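Local coordinates for nucleoprotein (Rift valley fever virus, PDB 3OV9), which encapsidates the viral RNA genome as ring-forming oligomers, shielding it from nucleases and providing the template for transcription and replication, at residues A[31-36]-A[108-113]; A[47-52]-A[87-92]; A[35-40]-A[97-102]. One frame throughout, in Å; residues are numbered along the deposited sequence.

Interaction 1 of 3, residues A[31-36]-A[108-113]; sequences QGFDAR and AAALAG. With NO2 (nitrite ion), chain D.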
# COMPACT_ATOMS: atom_id res chain seq x y z
N GLN A 31 -23.67 -2.68 25.58
CA GLN A 31 -24.48 -3.90 25.51
C GLN A 31 -24.23 -4.59 24.17
O GLN A 31 -24.45 -3.99 23.11
CB GLN A 31 -25.97 -3.61 25.68
CG GLN A 31 -26.85 -4.87 25.68
CD GLN A 31 -28.33 -4.59 25.79
OE1 GLN A 31 -28.99 -4.20 24.82
NE2 GLN A 31 -28.89 -4.81 26.98
N GLY A 32 -23.78 -5.84 24.22
CA GLY A 32 -23.52 -6.64 23.02
C GLY A 32 -24.77 -7.21 22.39
O GLY A 32 -24.87 -7.30 21.16
N PHE A 33 -25.73 -7.61 23.23
CA PHE A 33 -27.00 -8.16 22.77
C PHE A 33 -28.06 -8.02 23.87
O PHE A 33 -27.72 -7.84 25.04
CB PHE A 33 -26.85 -9.64 22.35
CG PHE A 33 -26.80 -10.59 23.52
CD1 PHE A 33 -27.87 -11.42 23.80
CD2 PHE A 33 -25.68 -10.63 24.35
CE1 PHE A 33 -27.83 -12.29 24.88
CE2 PHE A 33 -25.64 -11.49 25.44
CZ PHE A 33 -26.71 -12.33 25.71
N ASP A 34 -29.32 -8.14 23.48
CA ASP A 34 -30.44 -8.00 24.40
C ASP A 34 -31.14 -9.34 24.54
O ASP A 34 -31.96 -9.71 23.70
CB ASP A 34 -31.41 -6.94 23.84
CG ASP A 34 -32.53 -6.59 24.80
OD1 ASP A 34 -32.96 -7.44 25.61
OD2 ASP A 34 -33.01 -5.44 24.73
N ALA A 35 -30.80 -10.07 25.60
CA ALA A 35 -31.29 -11.44 25.82
C ALA A 35 -32.81 -11.57 25.88
O ALA A 35 -33.39 -12.49 25.29
CB ALA A 35 -30.65 -12.05 27.05
N ARG A 36 -33.46 -10.66 26.60
CA ARG A 36 -34.93 -10.67 26.72
C ARG A 36 -35.61 -10.50 25.36
O ARG A 36 -36.60 -11.17 25.07
CB ARG A 36 -35.41 -9.61 27.71
CG ARG A 36 -35.12 -9.94 29.16
CD ARG A 36 -35.45 -8.76 30.08
NE ARG A 36 -35.08 -9.04 31.46
CZ ARG A 36 -33.87 -8.82 31.98
NH1 ARG A 36 -32.90 -8.30 31.24
NH2 ARG A 36 -33.64 -9.11 33.25
N ALA A 108 -27.46 -18.46 20.95
CA ALA A 108 -26.53 -19.16 21.85
C ALA A 108 -26.25 -18.36 23.12
O ALA A 108 -26.17 -18.93 24.21
CB ALA A 108 -25.22 -19.47 21.12
N ALA A 109 -26.12 -17.04 22.98
CA ALA A 109 -25.79 -16.17 24.11
C ALA A 109 -26.96 -16.00 25.07
O ALA A 109 -26.78 -16.02 26.29
CB ALA A 109 -25.31 -14.82 23.61
N ALA A 110 -28.16 -15.83 24.52
CA ALA A 110 -29.36 -15.64 25.33
C ALA A 110 -29.73 -16.91 26.08
O ALA A 110 -30.36 -16.84 27.12
CB ALA A 110 -30.51 -15.17 24.48
N LEU A 111 -29.32 -18.06 25.53
CA LEU A 111 -29.62 -19.37 26.12
C LEU A 111 -28.34 -20.11 26.57
O LEU A 111 -28.22 -21.33 26.42
CB LEU A 111 -30.47 -20.20 25.14
CG LEU A 111 -31.81 -19.58 24.72
CD1 LEU A 111 -32.35 -20.22 23.45
CD2 LEU A 111 -32.84 -19.65 25.84
N ALA A 112 -27.42 -19.35 27.16
CA ALA A 112 -26.08 -19.83 27.53
C ALA A 112 -26.06 -21.03 28.48
O ALA A 112 -25.13 -21.85 28.44
CB ALA A 112 -25.24 -18.69 28.09
N GLY A 113 -27.07 -21.13 29.34
CA GLY A 113 -27.19 -22.26 30.25
C GLY A 113 -27.20 -23.59 29.53
O GLY A 113 -26.60 -24.56 30.00
N NO2 D . -24.49 -8.76 27.21
O1 NO2 D . -25.66 -8.29 27.91
O2 NO2 D . -24.18 -7.83 26.14

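Interaction 2 of 3, residues A[47-52]-A[87-92]; sequences GADWEK and INKYKL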
# COMPACT_ATOMS: atom_id res chain seq x y z
N GLY A 47 -43.23 -20.05 17.83
CA GLY A 47 -44.42 -20.65 18.43
C GLY A 47 -44.09 -21.93 19.17
O GLY A 47 -43.20 -21.95 20.02
N ALA A 48 -44.79 -23.01 18.83
CA ALA A 48 -44.58 -24.31 19.45
C ALA A 48 -43.23 -24.94 19.09
O ALA A 48 -42.74 -25.83 19.79
CB ALA A 48 -45.72 -25.26 19.09
N ASP A 49 -42.63 -24.46 18.00
CA ASP A 49 -41.37 -25.02 17.49
C ASP A 49 -40.11 -24.31 18.00
O ASP A 49 -39.00 -24.72 17.65
CB ASP A 49 -41.37 -25.02 15.96
CG ASP A 49 -42.51 -25.84 15.37
OD1 ASP A 49 -42.58 -27.06 15.63
OD2 ASP A 49 -43.33 -25.25 14.63
N TRP A 50 -40.26 -23.28 18.83
CA TRP A 50 -39.12 -22.41 19.16
C TRP A 50 -37.97 -23.09 19.92
O TRP A 50 -36.80 -22.82 19.62
CB TRP A 50 -39.56 -21.10 19.86
CG TRP A 50 -39.71 -21.17 21.35
CD1 TRP A 50 -40.85 -21.42 22.05
CD2 TRP A 50 -38.68 -20.95 22.34
NE1 TRP A 50 -40.61 -21.38 23.40
CE2 TRP A 50 -39.28 -21.10 23.61
CE3 TRP A 50 -37.31 -20.66 22.26
CZ2 TRP A 50 -38.56 -20.96 24.80
CZ3 TRP A 50 -36.59 -20.52 23.45
CH2 TRP A 50 -37.22 -20.67 24.70
N GLU A 51 -38.30 -23.96 20.87
CA GLU A 51 -37.29 -24.63 21.70
C GLU A 51 -36.39 -25.55 20.89
O GLU A 51 -35.16 -25.49 21.00
CB GLU A 51 -37.95 -25.39 22.86
CG GLU A 51 -38.42 -24.49 24.00
CD GLU A 51 -39.58 -25.08 24.77
OE1 GLU A 51 -40.58 -25.49 24.14
OE2 GLU A 51 -39.51 -25.12 26.02
N LYS A 52 -36.99 -26.41 20.07
CA LYS A 52 -36.23 -27.32 19.22
C LYS A 52 -35.41 -26.55 18.19
O LYS A 52 -34.23 -26.84 17.97
CB LYS A 52 -37.15 -28.34 18.54
CG LYS A 52 -36.41 -29.45 17.79
CD LYS A 52 -37.35 -30.59 17.45
CE LYS A 52 -36.66 -31.64 16.60
NZ LYS A 52 -37.51 -32.84 16.40
N ILE A 87 -33.88 -19.39 8.38
CA ILE A 87 -33.66 -18.00 8.01
C ILE A 87 -35.00 -17.30 7.74
O ILE A 87 -35.23 -16.20 8.24
CB ILE A 87 -32.73 -17.85 6.78
CG1 ILE A 87 -31.31 -18.31 7.12
CG2 ILE A 87 -32.71 -16.40 6.27
CD1 ILE A 87 -30.43 -18.57 5.91
N ASN A 88 -35.86 -17.94 6.96
CA ASN A 88 -37.15 -17.36 6.59
C ASN A 88 -38.11 -17.21 7.77
O ASN A 88 -38.85 -16.23 7.85
CB ASN A 88 -37.83 -18.18 5.48
CG ASN A 88 -37.04 -18.17 4.17
OD1 ASN A 88 -37.08 -19.13 3.41
ND2 ASN A 88 -36.33 -17.07 3.91
N LYS A 89 -38.07 -18.19 8.68
CA LYS A 89 -38.97 -18.22 9.83
C LYS A 89 -38.56 -17.24 10.92
O LYS A 89 -39.41 -16.58 11.53
CB LYS A 89 -39.07 -19.64 10.39
CG LYS A 89 -40.16 -19.85 11.43
CD LYS A 89 -40.25 -21.31 11.82
CE LYS A 89 -41.26 -21.53 12.93
NZ LYS A 89 -41.42 -22.98 13.23
N TYR A 90 -37.25 -17.15 11.17
CA TYR A 90 -36.72 -16.34 12.28
C TYR A 90 -36.04 -15.05 11.82
O TYR A 90 -35.50 -14.30 12.64
CB TYR A 90 -35.78 -17.18 13.15
CG TYR A 90 -36.49 -18.31 13.87
CD1 TYR A 90 -37.10 -18.10 15.10
CD2 TYR A 90 -36.56 -19.59 13.30
CE1 TYR A 90 -37.76 -19.13 15.76
CE2 TYR A 90 -37.22 -20.62 13.95
CZ TYR A 90 -37.82 -20.39 15.17
OH TYR A 90 -38.47 -21.42 15.81
N LYS A 91 -36.09 -14.80 10.51
CA LYS A 91 -35.51 -13.60 9.87
C LYS A 91 -34.04 -13.37 10.26
O LYS A 91 -33.63 -12.25 10.56
CB LYS A 91 -36.38 -12.36 10.14
CG LYS A 91 -37.88 -12.53 9.86
CD LYS A 91 -38.19 -13.04 8.44
CE LYS A 91 -38.22 -11.92 7.42
NZ LYS A 91 -38.49 -12.44 6.04
N LEU A 92 -33.27 -14.45 10.23
CA LEU A 92 -31.88 -14.45 10.69
C LEU A 92 -30.97 -13.53 9.88
O LEU A 92 -31.06 -13.47 8.65
CB LEU A 92 -31.31 -15.87 10.72
CG LEU A 92 -31.95 -16.90 11.66
CD1 LEU A 92 -31.39 -18.29 11.39
CD2 LEU A 92 -31.76 -16.51 13.13

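Interaction 3 of 3, residues A[35-40]-A[97-102]; sequences ARRVIE and PSRDEL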
# COMPACT_ATOMS: atom_id res chain seq x y z
N ALA A 35 -30.80 -10.07 25.60
CA ALA A 35 -31.29 -11.44 25.82
C ALA A 35 -32.81 -11.57 25.88
O ALA A 35 -33.39 -12.49 25.29
CB ALA A 35 -30.65 -12.05 27.05
N ARG A 36 -33.46 -10.66 26.60
CA ARG A 36 -34.93 -10.67 26.72
C ARG A 36 -35.61 -10.50 25.36
O ARG A 36 -36.60 -11.17 25.07
CB ARG A 36 -35.41 -9.61 27.71
CG ARG A 36 -35.12 -9.94 29.16
CD ARG A 36 -35.45 -8.76 30.08
NE ARG A 36 -35.08 -9.04 31.46
CZ ARG A 36 -33.87 -8.82 31.98
NH1 ARG A 36 -32.90 -8.30 31.24
NH2 ARG A 36 -33.64 -9.11 33.25
N ARG A 37 -35.07 -9.60 24.53
CA ARG A 37 -35.60 -9.39 23.19
C ARG A 37 -35.36 -10.61 22.30
O ARG A 37 -36.22 -10.97 21.50
CB ARG A 37 -35.03 -8.11 22.56
CG ARG A 37 -35.67 -7.69 21.23
CD ARG A 37 -37.19 -7.52 21.32
NE ARG A 37 -37.74 -7.03 20.05
CZ ARG A 37 -39.00 -7.21 19.66
NH1 ARG A 37 -39.87 -7.87 20.41
NH2 ARG A 37 -39.39 -6.72 18.48
N VAL A 38 -34.19 -11.23 22.45
CA VAL A 38 -33.86 -12.44 21.68
C VAL A 38 -34.89 -13.55 21.93
O VAL A 38 -35.42 -14.13 20.99
CB VAL A 38 -32.41 -12.95 21.99
CG1 VAL A 38 -32.20 -14.36 21.44
CG2 VAL A 38 -31.38 -12.01 21.39
N ILE A 39 -35.17 -13.82 23.21
CA ILE A 39 -36.13 -14.86 23.59
C ILE A 39 -37.56 -14.48 23.16
O ILE A 39 -38.32 -15.34 22.70
CB ILE A 39 -36.05 -15.19 25.10
CG1 ILE A 39 -34.66 -15.74 25.43
CG2 ILE A 39 -37.12 -16.21 25.51
CD1 ILE A 39 -34.34 -15.78 26.90
N GLU A 40 -37.90 -13.20 23.28
CA GLU A 40 -39.21 -12.72 22.82
C GLU A 40 -39.41 -13.00 21.33
O GLU A 40 -40.46 -13.49 20.93
CB GLU A 40 -39.38 -11.22 23.11
CG GLU A 40 -40.78 -10.69 22.79
CD GLU A 40 -40.98 -9.24 23.21
OE1 GLU A 40 -40.03 -8.44 23.08
OE2 GLU A 40 -42.10 -8.90 23.65
N PRO A 97 -26.63 -6.85 14.03
CA PRO A 97 -27.70 -5.95 13.61
C PRO A 97 -28.38 -5.27 14.80
O PRO A 97 -27.86 -5.30 15.92
CB PRO A 97 -28.67 -6.89 12.89
CG PRO A 97 -28.49 -8.20 13.59
CD PRO A 97 -27.07 -8.26 14.04
N SER A 98 -29.55 -4.67 14.55
CA SER A 98 -30.33 -4.02 15.60
C SER A 98 -30.90 -5.03 16.59
O SER A 98 -30.89 -6.24 16.34
CB SER A 98 -31.45 -3.18 14.98
OG SER A 98 -32.49 -4.01 14.49
N ARG A 99 -31.41 -4.51 17.71
CA ARG A 99 -32.00 -5.29 18.80
C ARG A 99 -33.18 -6.14 18.34
O ARG A 99 -33.52 -7.15 18.95
CB ARG A 99 -32.45 -4.31 19.88
CG ARG A 99 -33.00 -4.91 21.16
CD ARG A 99 -33.45 -3.81 22.12
NE ARG A 99 -32.33 -2.98 22.57
CZ ARG A 99 -32.06 -1.76 22.13
NH1 ARG A 99 -32.84 -1.19 21.21
NH2 ARG A 99 -31.02 -1.09 22.60
N ASP A 100 -33.83 -5.69 17.26
CA ASP A 100 -35.04 -6.34 16.75
C ASP A 100 -34.73 -7.45 15.73
O ASP A 100 -35.65 -7.96 15.08
CB ASP A 100 -35.99 -5.30 16.15
CG ASP A 100 -36.46 -4.28 17.18
OD1 ASP A 100 -36.91 -4.69 18.27
OD2 ASP A 100 -36.39 -3.07 16.88
N GLU A 101 -33.46 -7.80 15.61
CA GLU A 101 -33.03 -8.86 14.68
C GLU A 101 -32.33 -10.00 15.41
O GLU A 101 -31.51 -9.77 16.31
CB GLU A 101 -32.10 -8.29 13.60
CG GLU A 101 -32.70 -7.18 12.73
CD GLU A 101 -33.58 -7.70 11.60
OE1 GLU A 101 -33.76 -8.93 11.47
OE2 GLU A 101 -34.09 -6.86 10.83
N LEU A 102 -32.65 -11.22 15.01
CA LEU A 102 -32.00 -12.42 15.54
C LEU A 102 -30.77 -12.78 14.71
O LEU A 102 -30.74 -12.57 13.49
CB LEU A 102 -32.97 -13.61 15.55
CG LEU A 102 -34.11 -13.63 16.56
CD1 LEU A 102 -35.07 -14.77 16.24
CD2 LEU A 102 -33.58 -13.77 17.98

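Interaction 1 of 3, residues A[31-36]-A[108-113]
The ring of F33 lies against the C-terminal end of helix 104-110, where A109 and A110 offer it nothing bulkier than methyl groups. A109 CB sits over one face of the ring, 3.8 Å from its centroid and 21° off the normal, a CH-pi contact; the methyl is displaced toward the rim, so F33 CZ is the ring atom that A109 CB approaches most closely, at 3.5 Å. With chi1 at 78°, CG of F33 stands between its own N and carbonyl carbon, and this swings the ring over the helix end. F33 CE1 reaches the A110 backbone, 3.6 Å from A110 N, and lies slightly farther from A110 CB. In this all-helical orthogonal bundle the contact joins the loop before helix 35-46 and its first residue to the C-terminal end of helix 104-110. There A35 CB and A110 CB meet at 4.0 Å, and two such small residues let the backbones come close, with CA atoms 4.6 Å apart. F33 probably contacts RNA, as in related nucleoproteins, as does R106, whose side chain lies near the ring. A nitrite ion, probably carried over from crystallisation, occupies the adjoining pocket: its O2 accepts a hydrogen bond from G32 N (2.8 Å) and a weak one from F33 N, while its nitrogen lies 3.5 Å from F33 CE2.

Interaction 2 of 3, residues A[47-52]-A[87-92]
K89 and Y90, on the last turn of helix 77-90, reach across to D49 and W50 at the start of helix 50-63, joining two helix ends at one side of the all-helical bundle. The gap between backbones is wide, 9.5 Å between the CA atoms of W50 and Y90, and long side chains bridge it. K89 is fully stretched, its CG anti to the backbone N (chi1 -170°) and every later torsion near 180°, which carries the ammonium group across to D49. It meets the D49 side chain at about a right angle. K89 NZ lies 3.3 Å from D49 OD2 in a salt bridge whose hydrogen bond is weak, and it is nearly as close to D49 CB, at 3.4 Å, so the ammonium sits beside the aspartate chain rather than squarely before its carboxylate. Y90, more buried, points its phenol at the backbone where the 3-10 turn 48-49 passes into the helix. Its hydroxyl is hydrogen-bonded to D53 OD2, one turn further along helix 50-63, and M57 and Y45 pack against the same side chain. The indole of W50 turns toward L42 and K43 of helix 35-46; across the contact Y90 OH comes closest to W50 CA, at 3.6 Å.

Interaction 3 of 3, residues A[35-40]-A[97-102]
Helix 35-46 begins with the segment 35-40, a regular turn and a half, and the irregular segment 97-102 runs past one flank of it. The two backbones are nearest at R37 and R99, with CA atoms 7.0 Å apart, and at V38 and L102, 6.4 Å. A type I beta turn from S98 to E101, closed by the bond from E101 N to S98 O, places R99 and D100 at its middle positions, both within reach of R37. The arginine has CG anti to its N (chi1 -172°) and then bends at chi2 (55°), which curls the guanidinium round to the D100 carboxylate. It grips side-on: R37 NE lies 3.1 Å from D100 OD1, and R37 NH2 donates to the same oxygen. R37 NE meets the anti lone pair of D100 OD1, whereas NH2 comes from above the carboxylate plane, and the two flat groups stand almost perpendicular, at 88°. R37 NH1 lies 2.7 Å from E40 OE1 of the same helix, so R37 links two acids in a salt-bridge network that probably offsets their mutual repulsion. The 97-102 segment belongs to the loop joining helices 77-90 and 104-110 of the orthogonal bundle, and R106, probably an RNA-binding residue as in related nucleoproteins, donates to the carbonyls of P97, S98 and E101. The aliphatic part of R37 packs on R99, with R37 CG 3.2 Å from R99 O. The guanidinium of R99 is engaged in another subunit: in the conformer described, R99 NH2 is hydrogen-bonded to M75 O of that neighbour. On the buried side, L102 CD2 reaches V38 CG1 at 3.8 Å, while L41, L42 and Y45 also pack against the leucine.

How the interactions relate
Interactions 1 and 3 overlap at A35 and R36, at the head of helix 35-46, and their centres are about 9 Å apart; A110 and V38 pack together between them. The centre of interaction 2 lies about 16 Å from that of interaction 1 and about 13 Å from that of interaction 3, and along the chain it is nested inside the loops that both close. It joins helix 50-63, which follows helix 35-46, to helix 77-90, which precedes helix 104-110, and L102 packs on Y90 and L92 to connect it with interaction 3. The first segment of each contact falls in the region 1-71, essential for oligomerization, and all three touch a second subunit, so bundle packing adjoins the hexamer interfaces.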